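Local coordinates for adenosyl-chloride synthase (Thermotoga maritima, PDB 2ZBV), which probably uses S-adenosyl-L-methionine as substrate, as a member of the SAM hydrolase and SAM-dependent halogenase family, and binds adenosine at a subunit interface, at residues Phe41-Ala46 with Val66-Gly70. Sequence-based numbering, arbitrary orientation.
With ADN (adenosine), chain D.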
loop_
_atom_site.group_PDB
_atom_site.type_symbol
_atom_site.label_atom_id
_atom_site.label_comp_id
_atom_site.label_asym_id
_atom_site.label_seq_id
_atom_site.Cartn_x
_atom_site.Cartn_y
_atom_site.Cartn_z
ATOM N N PHE A 41 0.946 -11.244 13.702
ATOM C CA PHE A 41 1.100 -11.410 15.146
ATOM C C PHE A 41 2.401 -10.898 15.752
ATOM O O PHE A 41 2.632 -11.084 16.949
ATOM C CB PHE A 41 0.947 -12.894 15.534
ATOM C CG PHE A 41 0.145 -13.715 14.547
ATOM C CD1 PHE A 41 -1.137 -13.332 14.171
ATOM C CD2 PHE A 41 0.695 -14.863 13.975
ATOM C CE1 PHE A 41 -1.858 -14.077 13.242
ATOM C CE2 PHE A 41 -0.022 -15.621 13.043
ATOM C CZ PHE A 41 -1.302 -15.223 12.676
ATOM N N ASN A 42 3.251 -10.242 14.967
ATOM C CA ASN A 42 4.528 -9.795 15.526
ATOM C C ASN A 42 4.448 -8.507 16.347
ATOM O O ASN A 42 4.848 -7.426 15.886
ATOM C CB ASN A 42 5.574 -9.632 14.421
ATOM C CG ASN A 42 6.992 -9.691 14.958
ATOM O OD1 ASN A 42 7.274 -9.181 16.037
ATOM N ND2 ASN A 42 7.892 -10.308 14.200
ATOM N N VAL A 43 3.949 -8.633 17.573
ATOM C CA VAL A 43 3.814 -7.485 18.457
ATOM C C VAL A 43 5.168 -6.871 18.810
ATOM O O VAL A 43 5.280 -5.663 18.966
ATOM C CB VAL A 43 3.058 -7.870 19.759
ATOM C CG1 VAL A 43 1.630 -8.284 19.431
ATOM C CG2 VAL A 43 3.773 -8.997 20.458
ATOM N N ARG A 44 6.203 -7.691 18.936
ATOM C CA ARG A 44 7.528 -7.155 19.259
ATOM C C ARG A 44 7.981 -6.169 18.180
ATOM O O ARG A 44 8.458 -5.073 18.489
ATOM C CB ARG A 44 8.559 -8.281 19.388
ATOM C CG ARG A 44 9.949 -7.787 19.813
ATOM C CD ARG A 44 10.875 -8.950 20.135
ATOM N NE ARG A 44 10.343 -9.790 21.209
ATOM C CZ ARG A 44 10.273 -9.424 22.488
ATOM N NH1 ARG A 44 10.705 -8.229 22.869
ATOM N NH2 ARG A 44 9.757 -10.254 23.388
ATOM N N LYS A 45 7.834 -6.566 16.918
ATOM C CA LYS A 45 8.214 -5.706 15.794
ATOM C C LYS A 45 7.344 -4.448 15.784
ATOM O O LYS A 45 7.838 -3.325 15.637
ATOM C CB LYS A 45 8.044 -6.462 14.470
ATOM C CG LYS A 45 7.818 -5.557 13.255
ATOM C CD LYS A 45 8.994 -4.636 12.998
ATOM C CE LYS A 45 9.884 -5.174 11.898
ATOM N NZ LYS A 45 9.194 -5.260 10.575
ATOM N N ALA A 46 6.044 -4.639 15.943
ATOM C CA ALA A 46 5.125 -3.508 15.960
ATOM C C ALA A 46 5.473 -2.500 17.072
ATOM O O ALA A 46 5.376 -1.293 16.864
ATOM C CB ALA A 46 3.681 -4.008 16.132
ATOM N N VAL A 66 -3.194 -2.053 16.088
ATOM C CA VAL A 66 -3.840 -3.345 16.183
ATOM C C VAL A 66 -3.087 -4.536 15.594
ATOM O O VAL A 66 -3.207 -4.851 14.406
ATOM C CB VAL A 66 -5.261 -3.301 15.553
ATOM C CG1 VAL A 66 -6.006 -4.599 15.851
ATOM C CG2 VAL A 66 -6.048 -2.115 16.107
ATOM N N VAL A 67 -2.298 -5.174 16.452
ATOM C CA VAL A 67 -1.558 -6.407 16.152
ATOM C C VAL A 67 -2.113 -7.129 17.371
ATOM O O VAL A 67 -1.596 -7.008 18.486
ATOM C CB VAL A 67 -0.043 -6.215 16.254
ATOM C CG1 VAL A 67 0.667 -7.532 15.938
ATOM C CG2 VAL A 67 0.400 -5.132 15.277
ATOM N N ASP A 68 -3.184 -7.873 17.141
ATOM C CA ASP A 68 -3.932 -8.478 18.230
ATOM C C ASP A 68 -4.269 -9.967 18.094
ATOM O O ASP A 68 -5.416 -10.332 17.865
ATOM C CB ASP A 68 -5.196 -7.611 18.345
ATOM C CG ASP A 68 -6.038 -7.915 19.547
ATOM O OD1 ASP A 68 -5.528 -8.498 20.528
ATOM O OD2 ASP A 68 -7.225 -7.525 19.500
ATOM N N TYR A 69 -3.273 -10.833 18.262
ATOM C CA TYR A 69 -3.510 -12.276 18.139
ATOM C C TYR A 69 -4.471 -12.796 19.207
ATOM O O TYR A 69 -5.106 -13.834 19.024
ATOM C CB TYR A 69 -2.182 -13.037 18.228
ATOM C CG TYR A 69 -1.438 -12.800 19.530
ATOM C CD1 TYR A 69 -1.700 -13.572 20.661
ATOM C CD2 TYR A 69 -0.500 -11.775 19.636
ATOM C CE1 TYR A 69 -1.045 -13.328 21.873
ATOM C CE2 TYR A 69 0.157 -11.518 20.836
ATOM C CZ TYR A 69 -0.119 -12.294 21.949
ATOM O OH TYR A 69 0.515 -12.016 23.138
ATOM N N GLY A 70 -4.581 -12.076 20.321
ATOM C CA GLY A 70 -5.462 -12.505 21.399
ATOM C C GLY A 70 -6.846 -11.893 21.310
ATOM O O GLY A 70 -7.601 -11.880 22.288
HETATM O "O5'" ADN D . -8.728 -8.622 14.829
HETATM C "C5'" ADN D . -7.531 -8.371 14.084
HETATM C "C4'" ADN D . -6.403 -9.245 14.626
HETATM O "O4'" ADN D . -6.689 -10.669 14.477
HETATM C "C3'" ADN D . -5.058 -9.013 13.897
HETATM O "O3'" ADN D . -4.301 -7.992 14.544
HETATM C "C2'" ADN D . -4.394 -10.407 13.944
HETATM O "O2'" ADN D . -3.164 -10.382 14.670
HETATM C "C1'" ADN D . -5.414 -11.332 14.603
HETATM N N9 ADN D . -5.436 -12.633 13.911
HETATM C C8 ADN D . -5.880 -12.865 12.627
HETATM N N7 ADN D . -5.755 -14.120 12.324
HETATM C C5 ADN D . -5.227 -14.781 13.378
HETATM C C6 ADN D . -4.866 -16.134 13.634
HETATM N N6 ADN D . -5.048 -17.111 12.664
HETATM N N1 ADN D . -4.346 -16.442 14.843
HETATM C C2 ADN D . -4.163 -15.510 15.800
HETATM N N3 ADN D . -4.489 -14.230 15.598
HETATM C C4 ADN D . -5.015 -13.829 14.419
#
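The Tyr69 ring receives Val43 CG1 at its edge, 3.8 Å from Tyr69 CE2, while the Phe41 ring directs CE1 onto one face of the adenine, 3.4 Å from adenosine C4, with the two planes inclined by about 45°. The ribose O2' sits at the edge of the phenyl ring, in its plane. Behind the rings, Phe41 CB and Tyr69 CB lie 4.1 Å apart. Tyr69 meets the base with the foot of the residue, CA 3.4 Å from adenosine N3 and CB close behind, while its ring extends away from the nucleoside, because CG lies between the backbone N and the carbonyl carbon (chi1 59°). Val43 CG1 also touches Val67 CG1 at 3.7 Å, and Ala46 CB, one helical turn on, meets the other branch, Val67 CG2, at 3.6 Å. Thus the start of helix 43-54 packs on the loop that follows strand 62-66. Asn42 is the N-cap of this helix: its OD1 accepts from Lys45 N, which lies above the carbonyl plane.

Asp68 N donates a nearly straight bond (167°) to adenosine O3' at 2.8 Å, while the Asp68 carboxylate turns elsewhere to a salt bridge with Arg75. Leu244 of the second subunit packs on both Phe41 and Tyr69, so the pocket is closed across the interface. Were Phe41 cut back to an alanine, the adenine would probably lose its aromatic neighbour on this face and Leu244 of the second subunit part of its packing. The chemistry is therefore divided: apolar packing joins the two segments, whereas the hydrogen bond they give the nucleoside is a backbone N-H to O3', with Asp7, Thr125 and residues of the second subunit supplying others, consistent with a site that recognises the adenosyl part of S-adenosyl-L-methionine.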